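Local structure of recombination protein RecR (Deinococcus radiodurans, 1VDD) at residues A[129-134]-A[159-164]; A[9-14]-A[27-32]; A[110-115]-A[144-149]. The protein binds DNA and zinc and may act with RecF and RecO in a RecBC-independent pathway of recombinational DNA repair. One frame throughout, in Å; residues are numbered along the deposited sequence.

Contact 1: residues A[129-134]-A[159-164]; sequences PRVGQG and EPLGAA
Along 129-134 the short 3-10 turn at Pro-129 and Arg-130 faces away from 159-164, and the guanidinium of Arg-130 goes instead to Tyr-104 O in strand 103-106, its side chain resting on Ile-59 and Cys-60 of the zinc finger. Val-131 makes the first contact. With CG1 anti to the backbone N (chi1 -179°), that methyl reaches Ala-163 CB at 3.6 Å, while Val-131 CB meets Leu-161 CD2, also at 3.6 Å, the two branched side chains crossing at about a right angle. Both segments belong to the Toprim domain and lead into neighbouring parallel strands, 136-139 and 164-167, which helix 145-158 connects as a beta-alpha-beta crossover, so the contact pairs the two loops entering those strands. At Gly-132 the carbonyl does the touching: its O lies 3.1 Å from Ala-163 CB. Gln-133 runs its extended chain over Gly-162, with Gln-133 CG only 3.2 Å from Gly-162 CA. A beta carbon on Gly-162 would fall about 2.0 Å from that Gln-133 CG, so this course of the glutamine is compatible only with a residue lacking a side chain there. Gln-133 CA also offers a CA-H...O contact to Gly-162 O (3.4 Å, 143° at the hydrogen). Gly-134 turns the chain with a positive phi of 74°, its N 3.9 Å from Gly-162 O.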
loop_
_atom_site.group_PDB
_atom_site.type_symbol
_atom_site.label_atom_id
_atom_site.label_comp_id
_atom_site.label_asym_id
_atom_site.label_seq_id
_atom_site.Cartn_x
_atom_site.Cartn_y
_atom_site.Cartn_z
ATOM N N PRO A 129 -13.173 -34.344 26.485
ATOM C CA PRO A 129 -14.316 -35.253 26.535
ATOM C C PRO A 129 -14.989 -35.496 25.186
ATOM O O PRO A 129 -15.617 -36.531 24.987
ATOM C CB PRO A 129 -15.239 -34.589 27.553
ATOM C CG PRO A 129 -14.932 -33.141 27.388
ATOM C CD PRO A 129 -13.431 -33.138 27.289
ATOM N N ARG A 130 -14.861 -34.561 24.254
ATOM C CA ARG A 130 -15.479 -34.739 22.936
ATOM C C ARG A 130 -14.696 -35.697 22.053
ATOM O O ARG A 130 -15.234 -36.234 21.085
ATOM C CB ARG A 130 -15.597 -33.402 22.198
ATOM C CG ARG A 130 -16.605 -32.443 22.786
ATOM C CD ARG A 130 -16.657 -31.192 21.961
ATOM N NE ARG A 130 -17.142 -31.443 20.607
ATOM C CZ ARG A 130 -17.005 -30.575 19.609
ATOM N NH1 ARG A 130 -16.395 -29.414 19.829
ATOM N NH2 ARG A 130 -17.480 -30.855 18.400
ATOM N N VAL A 131 -13.427 -35.907 22.386
ATOM C CA VAL A 131 -12.574 -36.778 21.592
ATOM C C VAL A 131 -12.588 -38.236 22.032
ATOM O O VAL A 131 -12.309 -38.560 23.187
ATOM C CB VAL A 131 -11.108 -36.270 21.592
ATOM C CG1 VAL A 131 -10.232 -37.189 20.735
ATOM C CG2 VAL A 131 -11.052 -34.840 21.065
ATOM N N GLY A 132 -12.909 -39.109 21.084
ATOM C CA GLY A 132 -12.943 -40.533 21.352
ATOM C C GLY A 132 -12.219 -41.274 20.244
ATOM O O GLY A 132 -11.543 -40.659 19.414
ATOM N N GLN A 133 -12.360 -42.595 20.215
ATOM C CA GLN A 133 -11.702 -43.386 19.187
ATOM C C GLN A 133 -12.559 -43.505 17.930
ATOM O O GLN A 133 -13.787 -43.366 17.976
ATOM C CB GLN A 133 -11.359 -44.769 19.738
ATOM C CG GLN A 133 -10.389 -44.714 20.913
ATOM C CD GLN A 133 -10.174 -46.062 21.576
ATOM O OE1 GLN A 133 -9.436 -46.171 22.560
ATOM N NE2 GLN A 133 -10.821 -47.097 21.043
ATOM N N GLY A 134 -11.899 -43.761 16.805
ATOM C CA GLY A 134 -12.615 -43.871 15.551
ATOM C C GLY A 134 -13.023 -42.477 15.129
ATOM O O GLY A 134 -13.982 -42.289 14.370
ATOM N N GLU A 159 -3.346 -37.046 22.340
ATOM C CA GLU A 159 -2.684 -38.330 22.115
ATOM C C GLU A 159 -3.247 -39.514 22.910
ATOM O O GLU A 159 -3.684 -40.503 22.325
ATOM C CB GLU A 159 -1.184 -38.198 22.403
ATOM C CG GLU A 159 -0.405 -39.497 22.267
ATOM C CD GLU A 159 -0.475 -40.070 20.867
ATOM O OE1 GLU A 159 -1.591 -40.414 20.424
ATOM O OE2 GLU A 159 0.586 -40.171 20.209
ATOM N N PRO A 160 -3.233 -39.438 24.254
ATOM C CA PRO A 160 -3.756 -40.537 25.069
ATOM C C PRO A 160 -5.154 -41.021 24.690
ATOM O O PRO A 160 -5.477 -42.186 24.902
ATOM C CB PRO A 160 -3.678 -39.985 26.492
ATOM C CG PRO A 160 -3.752 -38.505 26.298
ATOM C CD PRO A 160 -2.854 -38.302 25.108
ATOM N N LEU A 161 -5.991 -40.139 24.151
ATOM C CA LEU A 161 -7.326 -40.559 23.721
ATOM C C LEU A 161 -7.082 -41.288 22.397
ATOM O O LEU A 161 -6.100 -41.009 21.717
ATOM C CB LEU A 161 -8.246 -39.351 23.527
ATOM C CG LEU A 161 -8.479 -38.492 24.776
ATOM C CD1 LEU A 161 -7.267 -37.613 25.020
ATOM C CD2 LEU A 161 -9.722 -37.635 24.595
ATOM N N GLY A 162 -7.958 -42.208 22.014
ATOM C CA GLY A 162 -7.696 -42.965 20.799
ATOM C C GLY A 162 -8.038 -42.424 19.425
ATOM O O GLY A 162 -8.399 -43.211 18.543
ATOM N N ALA A 163 -7.899 -41.116 19.210
ATOM C CA ALA A 163 -8.234 -40.533 17.912
ATOM C C ALA A 163 -7.068 -40.223 16.979
ATOM O O ALA A 163 -5.923 -40.081 17.391
ATOM C CB ALA A 163 -9.050 -39.283 18.117
ATOM N N ALA A 164 -7.363 -40.126 15.692
ATOM C CA ALA A 164 -6.321 -39.786 14.739
ATOM C C ALA A 164 -6.161 -38.257 14.807
ATOM O O ALA A 164 -7.132 -37.513 14.726
ATOM C CB ALA A 164 -6.728 -40.225 13.338
#

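Contact 2: residues A[9-14]-A[27-32]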
loop_
_atom_site.group_PDB
_atom_site.type_symbol
_atom_site.label_atom_id
_atom_site.label_comp_id
_atom_site.label_asym_id
_atom_site.label_seq_id
_atom_site.Cartn_x
_atom_site.Cartn_y
_atom_site.Cartn_z
ATOM N N SER A 9 -18.390 12.195 21.006
ATOM C CA SER A 9 -18.663 10.910 21.623
ATOM C C SER A 9 -18.748 9.769 20.619
ATOM O O SER A 9 -18.353 8.637 20.912
ATOM C CB SER A 9 -19.960 10.982 22.413
ATOM O OG SER A 9 -20.291 9.706 22.929
ATOM N N LEU A 10 -19.271 10.064 19.437
ATOM C CA LEU A 10 -19.406 9.044 18.412
ATOM C C LEU A 10 -18.036 8.713 17.831
ATOM O O LEU A 10 -17.707 7.546 17.627
ATOM C CB LEU A 10 -20.323 9.529 17.286
ATOM C CG LEU A 10 -21.385 8.563 16.760
ATOM C CD1 LEU A 10 -21.897 9.095 15.429
ATOM C CD2 LEU A 10 -20.818 7.175 16.579
ATOM N N ILE A 11 -17.241 9.748 17.574
ATOM C CA ILE A 11 -15.914 9.562 16.997
ATOM C C ILE A 11 -15.106 8.628 17.875
ATOM O O ILE A 11 -14.432 7.722 17.394
ATOM C CB ILE A 11 -15.140 10.897 16.883
ATOM C CG1 ILE A 11 -15.994 11.952 16.183
ATOM C CG2 ILE A 11 -13.868 10.687 16.079
ATOM C CD1 ILE A 11 -16.442 11.561 14.815
ATOM N N ARG A 12 -15.187 8.868 19.174
ATOM C CA ARG A 12 -14.462 8.081 20.151
ATOM C C ARG A 12 -14.881 6.621 20.056
ATOM O O ARG A 12 -14.090 5.769 19.670
ATOM C CB ARG A 12 -14.754 8.637 21.538
ATOM C CG ARG A 12 -13.880 8.115 22.638
ATOM C CD ARG A 12 -14.432 8.608 23.954
ATOM N NE ARG A 12 -15.836 8.232 24.113
ATOM C CZ ARG A 12 -16.631 8.680 25.083
ATOM N NH1 ARG A 12 -16.161 9.531 25.991
ATOM N NH2 ARG A 12 -17.898 8.280 25.147
ATOM N N GLU A 13 -16.133 6.333 20.392
ATOM C CA GLU A 13 -16.623 4.964 20.332
ATOM C C GLU A 13 -16.351 4.270 18.986
ATOM O O GLU A 13 -15.973 3.095 18.969
ATOM C CB GLU A 13 -18.123 4.922 20.654
ATOM C CG GLU A 13 -18.472 5.443 22.050
ATOM C CD GLU A 13 -17.519 4.915 23.112
ATOM O OE1 GLU A 13 -17.452 3.680 23.286
ATOM O OE2 GLU A 13 -16.826 5.731 23.763
ATOM N N LEU A 14 -16.545 4.967 17.866
ATOM C CA LEU A 14 -16.292 4.334 16.566
ATOM C C LEU A 14 -14.810 4.035 16.447
ATOM O O LEU A 14 -14.429 2.924 16.087
ATOM C CB LEU A 14 -16.738 5.225 15.394
ATOM C CG LEU A 14 -18.246 5.332 15.113
ATOM C CD1 LEU A 14 -18.505 6.452 14.143
ATOM C CD2 LEU A 14 -18.786 4.035 14.568
ATOM N N ARG A 27 -14.968 10.479 9.455
ATOM C CA ARG A 27 -15.495 10.225 8.131
ATOM C C ARG A 27 -16.799 9.441 8.325
ATOM O O ARG A 27 -17.800 9.682 7.640
ATOM C CB ARG A 27 -14.478 9.386 7.344
ATOM C CG ARG A 27 -14.369 9.695 5.855
ATOM C CD ARG A 27 -13.272 8.855 5.191
ATOM N NE ARG A 27 -13.632 7.442 5.041
ATOM C CZ ARG A 27 -14.517 6.972 4.163
ATOM N NH1 ARG A 27 -15.150 7.800 3.343
ATOM N NH2 ARG A 27 -14.765 5.669 4.093
ATOM N N LEU A 28 -16.788 8.525 9.291
ATOM C CA LEU A 28 -17.950 7.689 9.568
ATOM C C LEU A 28 -19.097 8.392 10.298
ATOM O O LEU A 28 -20.266 8.114 10.037
ATOM C CB LEU A 28 -17.522 6.454 10.365
ATOM C CG LEU A 28 -18.307 5.186 10.024
ATOM C CD1 LEU A 28 -17.385 4.187 9.347
ATOM C CD2 LEU A 28 -18.899 4.596 11.278
ATOM N N ALA A 29 -18.773 9.295 11.214
ATOM C CA ALA A 29 -19.817 10.000 11.954
ATOM C C ALA A 29 -20.615 10.917 11.027
ATOM O O ALA A 29 -21.829 11.032 11.157
ATOM C CB ALA A 29 -19.206 10.804 13.113
ATOM N N PHE A 30 -19.927 11.558 10.088
ATOM C CA PHE A 30 -20.578 12.460 9.149
ATOM C C PHE A 30 -21.377 11.754 8.058
ATOM O O PHE A 30 -22.074 12.392 7.266
ATOM C CB PHE A 30 -19.536 13.388 8.541
ATOM C CG PHE A 30 -19.091 14.461 9.475
ATOM C CD1 PHE A 30 -17.768 14.863 9.514
ATOM C CD2 PHE A 30 -20.007 15.067 10.333
ATOM C CE1 PHE A 30 -17.358 15.853 10.397
ATOM C CE2 PHE A 30 -19.615 16.060 11.220
ATOM C CZ PHE A 30 -18.287 16.458 11.257
ATOM N N HIS A 31 -21.265 10.433 8.017
ATOM C CA HIS A 31 -22.010 9.631 7.060
ATOM C C HIS A 31 -23.290 9.152 7.751
ATOM O O HIS A 31 -24.340 8.981 7.112
ATOM C CB HIS A 31 -21.198 8.414 6.641
ATOM C CG HIS A 31 -22.043 7.248 6.233
ATOM N ND1 HIS A 31 -22.607 7.138 4.982
ATOM C CD2 HIS A 31 -22.456 6.162 6.929
ATOM C CE1 HIS A 31 -23.329 6.032 4.923
ATOM N NE2 HIS A 31 -23.252 5.421 6.090
ATOM N N LEU A 32 -23.171 8.910 9.056
ATOM C CA LEU A 32 -24.285 8.454 9.880
ATOM C C LEU A 32 -25.294 9.576 10.026
ATOM O O LEU A 32 -26.475 9.341 10.230
ATOM C CB LEU A 32 -23.762 8.019 11.249
ATOM C CG LEU A 32 -23.028 6.670 11.204
ATOM C CD1 LEU A 32 -22.256 6.447 12.474
ATOM C CD2 LEU A 32 -24.027 5.555 10.982
#
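Ala-29 CB meets two methyls of the facing helix, Ile-11 CD1 at 3.3 Å and Leu-10 CD1 at 3.9 Å, and its CA lies closest to the other segment, opposite Ile-11. One turn further along helix 5-15, Leu-14 spreads its fork over the end of Leu-28, so that Leu-28 CD2 sits 3.3 Å from Leu-14 CD2 and 3.4 Å from Leu-14 CD1, the side chains crossing obliquely. Leu-32 closes the other flank with a single methyl, its CD1 lying 4.0 Å from Leu-10 CD1 and 4.1 Å from Leu-14 CD1. Every touching residue is buried, and no hydrogen bond crosses the interface. An alanine in place of Leu-14 would remove CG and both methyls and would probably lose the grip on Leu-28 and Leu-32, loosening this end of the helix pair.

Torsions place these groups: Leu-14 CG is anti to its carbonyl carbon (chi1 -75°), as is Leu-32 CG (chi1 -74°). The backbone beneath is helical, and Leu-28 O accepts from both His-31 N and Leu-32 N. Away from the apolar seam, Arg-12 NE and Glu-13 OE2 form a salt bridge, and the same oxygen also pairs with Arg-16 NH1.

The axes of the short segments come within 9.3 Å with their N-to-C directions 123° apart, the oblique, partly antiparallel arrangement of a helix-hairpin-helix unit, a motif commonly used for DNA binding. Helices 5-15 and 22-32 are its two arms. Leu-7 and Ala-25 extend their apolar seam, and the third subunit covers it further, its Ala-50 against Leu-10 and its Leu-47 against Leu-32, both from that subunit's helix 37-53.

Contact 3: residues A[110-115]-A[144-149]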
loop_
_atom_site.group_PDB
_atom_site.type_symbol
_atom_site.label_atom_id
_atom_site.label_comp_id
_atom_site.label_asym_id
_atom_site.label_seq_id
_atom_site.Cartn_x
_atom_site.Cartn_y
_atom_site.Cartn_z
ATOM N N VAL A 110 -4.970 -18.378 21.178
ATOM C CA VAL A 110 -3.791 -19.179 20.907
ATOM C C VAL A 110 -2.931 -19.161 22.143
ATOM O O VAL A 110 -2.915 -18.180 22.866
ATOM C CB VAL A 110 -2.946 -18.572 19.789
ATOM C CG1 VAL A 110 -2.135 -19.656 19.116
ATOM C CG2 VAL A 110 -3.832 -17.831 18.808
ATOM N N LEU A 111 -2.204 -20.240 22.376
ATOM C CA LEU A 111 -1.319 -20.295 23.524
ATOM C C LEU A 111 -0.223 -19.246 23.351
ATOM O O LEU A 111 -0.005 -18.731 22.258
ATOM C CB LEU A 111 -0.705 -21.691 23.652
ATOM C CG LEU A 111 -1.746 -22.784 23.904
ATOM C CD1 LEU A 111 -1.059 -24.123 24.094
ATOM C CD2 LEU A 111 -2.556 -22.432 25.143
ATOM N N SER A 112 0.446 -18.918 24.446
ATOM C CA SER A 112 1.522 -17.942 24.430
ATOM C C SER A 112 2.163 -17.946 25.805
ATOM O O SER A 112 1.732 -17.238 26.715
ATOM C CB SER A 112 0.988 -16.550 24.092
ATOM O OG SER A 112 -0.095 -16.213 24.931
ATOM N N PRO A 113 3.208 -18.766 25.972
ATOM C CA PRO A 113 3.936 -18.895 27.236
ATOM C C PRO A 113 4.377 -17.549 27.799
ATOM O O PRO A 113 4.379 -17.343 29.014
ATOM C CB PRO A 113 5.122 -19.787 26.857
ATOM C CG PRO A 113 5.347 -19.452 25.400
ATOM C CD PRO A 113 3.933 -19.435 24.876
ATOM N N MET A 114 4.734 -16.638 26.899
ATOM C CA MET A 114 5.191 -15.307 27.275
ATOM C C MET A 114 4.253 -14.576 28.232
ATOM O O MET A 114 4.690 -14.051 29.257
ATOM C CB MET A 114 5.369 -14.438 26.030
ATOM C CG MET A 114 6.140 -15.075 24.895
ATOM S SD MET A 114 6.558 -13.817 23.665
ATOM C CE MET A 114 4.914 -13.387 23.017
ATOM N N ASN A 115 2.967 -14.541 27.891
ATOM C CA ASN A 115 1.982 -13.830 28.703
ATOM C C ASN A 115 1.169 -14.699 29.649
ATOM O O ASN A 115 -0.009 -14.428 29.883
ATOM C CB ASN A 115 1.035 -13.058 27.788
ATOM C CG ASN A 115 1.754 -12.438 26.615
ATOM O OD1 ASN A 115 2.761 -11.750 26.782
ATOM N ND2 ASN A 115 1.246 -12.681 25.416
ATOM N N THR A 144 1.575 -19.268 13.056
ATOM C CA THR A 144 2.529 -18.394 13.701
ATOM C C THR A 144 3.141 -19.334 14.729
ATOM O O THR A 144 2.700 -20.481 14.842
ATOM C CB THR A 144 1.803 -17.247 14.396
ATOM O OG1 THR A 144 0.927 -17.784 15.393
ATOM C CG2 THR A 144 0.969 -16.476 13.375
ATOM N N VAL A 145 4.156 -18.884 15.460
ATOM C CA VAL A 145 4.774 -19.738 16.471
ATOM C C VAL A 145 3.694 -20.063 17.504
ATOM O O VAL A 145 3.756 -21.065 18.215
ATOM C CB VAL A 145 5.969 -19.028 17.146
ATOM C CG1 VAL A 145 7.064 -18.768 16.116
ATOM C CG2 VAL A 145 5.517 -17.713 17.763
ATOM N N GLU A 146 2.690 -19.200 17.552
ATOM C CA GLU A 146 1.562 -19.365 18.450
ATOM C C GLU A 146 0.697 -20.553 18.004
ATOM O O GLU A 146 0.436 -21.482 18.775
ATOM C CB GLU A 146 0.728 -18.086 18.436
ATOM C CG GLU A 146 1.538 -16.830 18.680
ATOM C CD GLU A 146 2.342 -16.915 19.960
ATOM O OE1 GLU A 146 1.762 -17.273 21.005
ATOM O OE2 GLU A 146 3.555 -16.622 19.921
ATOM N N GLY A 147 0.242 -20.505 16.757
ATOM C CA GLY A 147 -0.585 -21.573 16.229
ATOM C C GLY A 147 0.172 -22.880 16.193
ATOM O O GLY A 147 -0.382 -23.945 16.483
ATOM N N ASP A 148 1.451 -22.793 15.843
ATOM C CA ASP A 148 2.308 -23.963 15.764
ATOM C C ASP A 148 2.448 -24.567 17.156
ATOM O O ASP A 148 2.367 -25.783 17.332
ATOM C CB ASP A 148 3.680 -23.563 15.223
ATOM C CG ASP A 148 4.355 -24.683 14.457
ATOM O OD1 ASP A 148 5.495 -24.490 13.979
ATOM O OD2 ASP A 148 3.733 -25.757 14.328
ATOM N N ALA A 149 2.648 -23.707 18.144
ATOM C CA ALA A 149 2.796 -24.155 19.518
ATOM C C ALA A 149 1.495 -24.715 20.099
ATOM O O ALA A 149 1.497 -25.773 20.736
ATOM C CB ALA A 149 3.296 -23.016 20.369
#
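The start of helix 145-158 in the Toprim domain, where the chain has just left the parallel strand 136-139, packs here against the loop 110-115 that follows strand 103-106. Glu-146, on the first turn of the helix, buries the most surface of any residue here. Its side chain is bent rather than extended: CG lies anti to the carbonyl carbon, and chi2 of -54° folds the carboxylate back toward the loop. Its OE1 then lies 2.6 Å from Leu-111 O and 3.3 Å from Ser-112 CB. At the other end of the same side chain, Val-110 CB lies 3.9 Å from Glu-146 CB, and Val-110 CG1, anti to its backbone N, is directed at the first helical turn. Gly-147 contributes no side chain, and a beta carbon there would point away from the loop.

The loop is also tied to the next turn of the helix, because Thr-150 OG1 hydrogen-bonds to both Leu-111 N and Glu-146 O. Leu-111 and Val-110 then lie over the same helix, on Tyr-153 and Thr-150 respectively.

Thr-144 is the N-cap, and its main chain joins the helix through a bond from Asp-148 N to Thr-144 O of 2.8 Å. The cap rests on Gly-147 N; a bond from Glu-146 N to the same hydroxyl oxygen is weak and less certain, whereas Gly-147 N lies 3.1 Å from Thr-144 OG1 with 166° at the hydrogen.

Contact 2 comes first along the chain and closes within the helix-hairpin-helix region before either Toprim contact opens; its centre lies about 50 Å from that of contact 1 and about 35 Å from that of contact 3, evidence of an elongated chain. Contacts 1 and 3 are interleaved in sequence, with centres about 23 Å apart and nearest atoms about 12 Å apart. They lie at the two ends of helix 145-158: contact 3 on its first turn, contact 1 in the loop that follows, so the crossover between strands 136-139 and 164-167 is met at both ends by the long segment following strand 103-106. The helix-hairpin-helix and Toprim parts are thus spatially separate.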